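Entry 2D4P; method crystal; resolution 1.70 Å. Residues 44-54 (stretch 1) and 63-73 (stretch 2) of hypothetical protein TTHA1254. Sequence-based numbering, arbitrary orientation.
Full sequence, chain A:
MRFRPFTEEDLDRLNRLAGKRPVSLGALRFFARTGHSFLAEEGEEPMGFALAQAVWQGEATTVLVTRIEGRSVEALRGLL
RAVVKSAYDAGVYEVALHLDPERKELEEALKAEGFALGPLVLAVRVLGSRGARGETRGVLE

Stretch 1, residues 44-54: EEPMGFALAQA
Stretch 2, residues 63-73: VLVTRIEGRSV

Residues 45-54 and 63-70 form neighbouring antiparallel strands, their axes 4.5 Å apart at closest approach and their N-to-C directions 153° apart. Most residues have extended backbones, but Met 47 (phi/psi -127/-13) and Thr 66 (-68/-38) depart from this.

The register pairs Gly 48 with Gly 70, Phe 49 with Glu 69, Ala 50 with Ile 68 and Leu 51 with Arg 67, then shifts by one residue, so that Ala 52 faces Val 65, Gln 53 faces Leu 64 and Ala 54 faces Val 63. Reciprocal bonds join Phe 49 N to Glu 69 O and Glu 69 N to Phe 49 O (both 2.9 Å), Leu 51 N to Arg 67 O (2.8 Å) and Arg 67 N to Leu 51 O (3.2 Å), and Gln 53 N to Leu 64 O (3.0 Å) and Leu 64 N to Gln 53 O (2.9 Å). At the bulge, Leu 51 O also accepts a weak bond from Thr 66 N (2.8 Å, 125°). Past the last bridge, Arg 71 N donates to Met 47 O (2.9 Å).

Glycine at 48 suits the close pairing: an ideal CB on Gly 48 would clash with Glu 69 O. On the same face, Ala 50, Ala 52, Ala 54, Val 63, Val 65 and Ile 68 make apolar contacts, including Ala 52 CB to Val 63 CG1 (3.9 Å) and Ala 50 CB to Ile 68 CG1 (4.2 Å). The valines are t; Ile 68 is tt.

On the other face, Phe 49 (p, chi2 83°) turns its ring across the strand, placing Glu 69 CB over one face, 4.2 Å from the centroid of the Phe 49 ring, in a CH-pi contact. Phe 49 CZ lies over the guanidinium of the extended Arg 67 (ttt), 4.0 Å from Arg 67 NE. That nitrogen is held by a salt bridge to Glu 69 OE2 (2.8 Å; Glu 69 mm). Leu 51 (mt) approaches Arg 67, CD1 to CB 4.1 Å. Gln 53 (pt, chi3 -64°) reaches back to the bulge, its NE2 donating to Thr 66 OG1 (3.3 Å; Thr 66 m).

At the open end, Arg 71 (chi1 -77°, chi2 -146°, chi3 -128°) points toward the first strand. Its NH1 and NH2 both donate to Glu 45 OE2 (3.0 and 2.9 Å), a salt bridge in which the carboxylate oxygen lies near the guanidinium plane. Met 47 (mmm) sets SD over one face of that group and CE 3.7 Å from Arg 71 CB.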

# COMPACT_ATOMS: atom_id res chain seq x y z
N GLU A 44 7.86 -15.35 10.32
CA GLU A 44 6.42 -15.17 10.48
C GLU A 44 6.09 -14.00 11.40
O GLU A 44 4.97 -13.86 11.86
CB GLU A 44 5.74 -16.50 10.91
CG GLU A 44 5.01 -17.21 9.75
CD GLU A 44 4.90 -18.73 9.93
OE1 GLU A 44 4.14 -19.40 9.16
OE2 GLU A 44 5.59 -19.28 10.83
N GLU A 45 7.08 -13.14 11.66
CA GLU A 45 6.85 -11.83 12.24
C GLU A 45 6.24 -10.98 11.12
O GLU A 45 6.86 -10.84 10.06
CB GLU A 45 8.18 -11.24 12.70
CG GLU A 45 8.10 -9.94 13.48
CD GLU A 45 7.51 -10.11 14.87
OE1 GLU A 45 7.39 -11.27 15.34
OE2 GLU A 45 7.15 -9.10 15.49
N PRO A 46 5.03 -10.45 11.29
CA PRO A 46 4.51 -9.50 10.30
C PRO A 46 5.37 -8.23 10.30
O PRO A 46 5.79 -7.77 11.35
CB PRO A 46 3.09 -9.20 10.78
CG PRO A 46 2.79 -10.19 11.83
CD PRO A 46 4.06 -10.74 12.36
N MET A 47 5.63 -7.67 9.13
CA MET A 47 6.50 -6.52 9.04
C MET A 47 5.89 -5.33 8.29
O MET A 47 6.43 -4.24 8.35
CB MET A 47 7.83 -6.91 8.39
CG MET A 47 8.76 -7.75 9.30
SD MET A 47 9.26 -6.85 10.79
CE MET A 47 10.46 -5.69 10.11
N GLY A 48 4.79 -5.55 7.58
CA GLY A 48 4.12 -4.45 6.92
C GLY A 48 3.01 -4.94 6.03
O GLY A 48 2.86 -6.15 5.79
N PHE A 49 2.24 -4.00 5.51
CA PHE A 49 1.26 -4.34 4.48
C PHE A 49 0.96 -3.14 3.62
O PHE A 49 1.19 -2.00 4.02
CB PHE A 49 -0.04 -4.90 5.12
CG PHE A 49 -0.84 -3.89 5.93
CD1 PHE A 49 -1.73 -3.02 5.32
CD2 PHE A 49 -0.75 -3.88 7.31
CE1 PHE A 49 -2.45 -2.11 6.06
CE2 PHE A 49 -1.48 -2.97 8.06
CZ PHE A 49 -2.33 -2.10 7.43
N ALA A 50 0.46 -3.40 2.42
CA ALA A 50 0.03 -2.35 1.50
C ALA A 50 -1.36 -2.71 0.99
O ALA A 50 -1.57 -3.81 0.51
CB ALA A 50 0.99 -2.20 0.33
N LEU A 51 -2.30 -1.77 1.13
CA LEU A 51 -3.64 -1.89 0.57
C LEU A 51 -3.69 -0.99 -0.63
O LEU A 51 -3.52 0.21 -0.50
CB LEU A 51 -4.69 -1.43 1.58
CG LEU A 51 -4.60 -2.10 2.94
CD1 LEU A 51 -5.78 -1.63 3.76
CD2 LEU A 51 -4.53 -3.63 2.86
N ALA A 52 -3.85 -1.59 -1.79
CA ALA A 52 -3.81 -0.87 -3.07
C ALA A 52 -4.87 -1.40 -4.02
O ALA A 52 -5.32 -2.54 -3.92
CB ALA A 52 -2.43 -0.93 -3.70
N GLN A 53 -5.28 -0.56 -4.97
CA GLN A 53 -6.37 -0.89 -5.88
C GLN A 53 -6.29 -0.10 -7.16
O GLN A 53 -5.73 1.01 -7.19
CB GLN A 53 -7.75 -0.63 -5.21
CG GLN A 53 -8.01 0.84 -4.94
CD GLN A 53 -9.32 1.03 -4.16
OE1 GLN A 53 -10.40 0.72 -4.68
NE2 GLN A 53 -9.21 1.49 -2.92
N ALA A 54 -6.87 -0.68 -8.21
CA ALA A 54 -6.95 -0.03 -9.50
C ALA A 54 -8.11 0.91 -9.60
O ALA A 54 -9.24 0.58 -9.19
CB ALA A 54 -7.03 -1.06 -10.62
N VAL A 63 -2.94 2.66 -10.14
CA VAL A 63 -3.04 1.93 -8.90
C VAL A 63 -2.77 2.89 -7.76
O VAL A 63 -1.71 3.50 -7.69
CB VAL A 63 -2.09 0.70 -8.89
CG1 VAL A 63 -1.90 0.21 -7.43
CG2 VAL A 63 -2.69 -0.41 -9.74
N LEU A 64 -3.77 3.09 -6.90
CA LEU A 64 -3.63 3.91 -5.72
C LEU A 64 -3.37 3.05 -4.50
O LEU A 64 -4.10 2.09 -4.21
CB LEU A 64 -4.92 4.70 -5.51
CG LEU A 64 -4.90 5.76 -4.42
CD1 LEU A 64 -3.82 6.85 -4.61
CD2 LEU A 64 -6.32 6.38 -4.35
N VAL A 65 -2.30 3.39 -3.80
CA VAL A 65 -1.99 2.76 -2.52
C VAL A 65 -2.74 3.56 -1.45
O VAL A 65 -2.33 4.64 -1.05
CB VAL A 65 -0.47 2.74 -2.23
CG1 VAL A 65 -0.22 1.99 -0.93
CG2 VAL A 65 0.34 2.13 -3.36
N THR A 66 -3.83 2.98 -1.01
CA THR A 66 -4.72 3.53 -0.05
C THR A 66 -4.09 3.60 1.31
O THR A 66 -4.32 4.55 2.09
CB THR A 66 -6.01 2.59 -0.07
OG1 THR A 66 -6.50 2.55 -1.44
CG2 THR A 66 -7.05 3.17 0.72
N ARG A 67 -3.31 2.58 1.63
CA ARG A 67 -2.64 2.49 2.90
C ARG A 67 -1.38 1.67 2.81
O ARG A 67 -1.38 0.59 2.21
CB ARG A 67 -3.56 1.85 3.94
CG ARG A 67 -2.97 1.92 5.32
CD ARG A 67 -3.96 1.62 6.38
NE ARG A 67 -3.35 1.73 7.70
CZ ARG A 67 -3.96 1.32 8.79
NH1 ARG A 67 -5.16 0.76 8.70
NH2 ARG A 67 -3.34 1.42 9.97
N ILE A 68 -0.33 2.13 3.48
CA ILE A 68 0.88 1.33 3.61
C ILE A 68 1.40 1.49 5.03
O ILE A 68 1.40 2.60 5.59
CB ILE A 68 1.93 1.68 2.52
CG1 ILE A 68 3.08 0.65 2.58
CG2 ILE A 68 2.48 3.10 2.66
CD1 ILE A 68 4.11 0.82 1.43
N GLU A 69 1.77 0.37 5.63
CA GLU A 69 2.34 0.32 6.95
C GLU A 69 3.58 -0.55 6.89
O GLU A 69 3.61 -1.53 6.14
CB GLU A 69 1.34 -0.24 7.96
CG GLU A 69 0.02 0.53 8.06
CD GLU A 69 0.15 1.97 8.55
OE1 GLU A 69 1.19 2.34 9.12
OE2 GLU A 69 -0.82 2.73 8.38
N GLY A 70 4.58 -0.19 7.68
CA GLY A 70 5.80 -0.98 7.71
C GLY A 70 6.75 -0.63 8.84
O GLY A 70 6.88 0.53 9.22
N ARG A 71 7.43 -1.65 9.34
CA ARG A 71 8.28 -1.54 10.52
C ARG A 71 9.72 -1.13 10.20
O ARG A 71 10.53 -0.88 11.12
CB ARG A 71 8.28 -2.87 11.23
CG ARG A 71 7.02 -3.09 12.02
CD ARG A 71 7.28 -3.88 13.30
NE ARG A 71 6.38 -5.02 13.39
CZ ARG A 71 6.58 -6.08 14.17
NH1 ARG A 71 7.65 -6.15 14.96
NH2 ARG A 71 5.67 -7.05 14.15
N SER A 72 10.03 -1.07 8.91
CA SER A 72 11.36 -0.68 8.46
C SER A 72 11.30 -0.15 7.04
O SER A 72 10.37 -0.43 6.30
CB SER A 72 12.29 -1.89 8.51
OG SER A 72 11.92 -2.88 7.55
N VAL A 73 12.32 0.60 6.66
CA VAL A 73 12.49 0.98 5.25
C VAL A 73 12.48 -0.25 4.33
O VAL A 73 11.81 -0.24 3.29
CB VAL A 73 13.75 1.82 5.04
CG1 VAL A 73 14.04 1.98 3.54
CG2 VAL A 73 13.61 3.18 5.72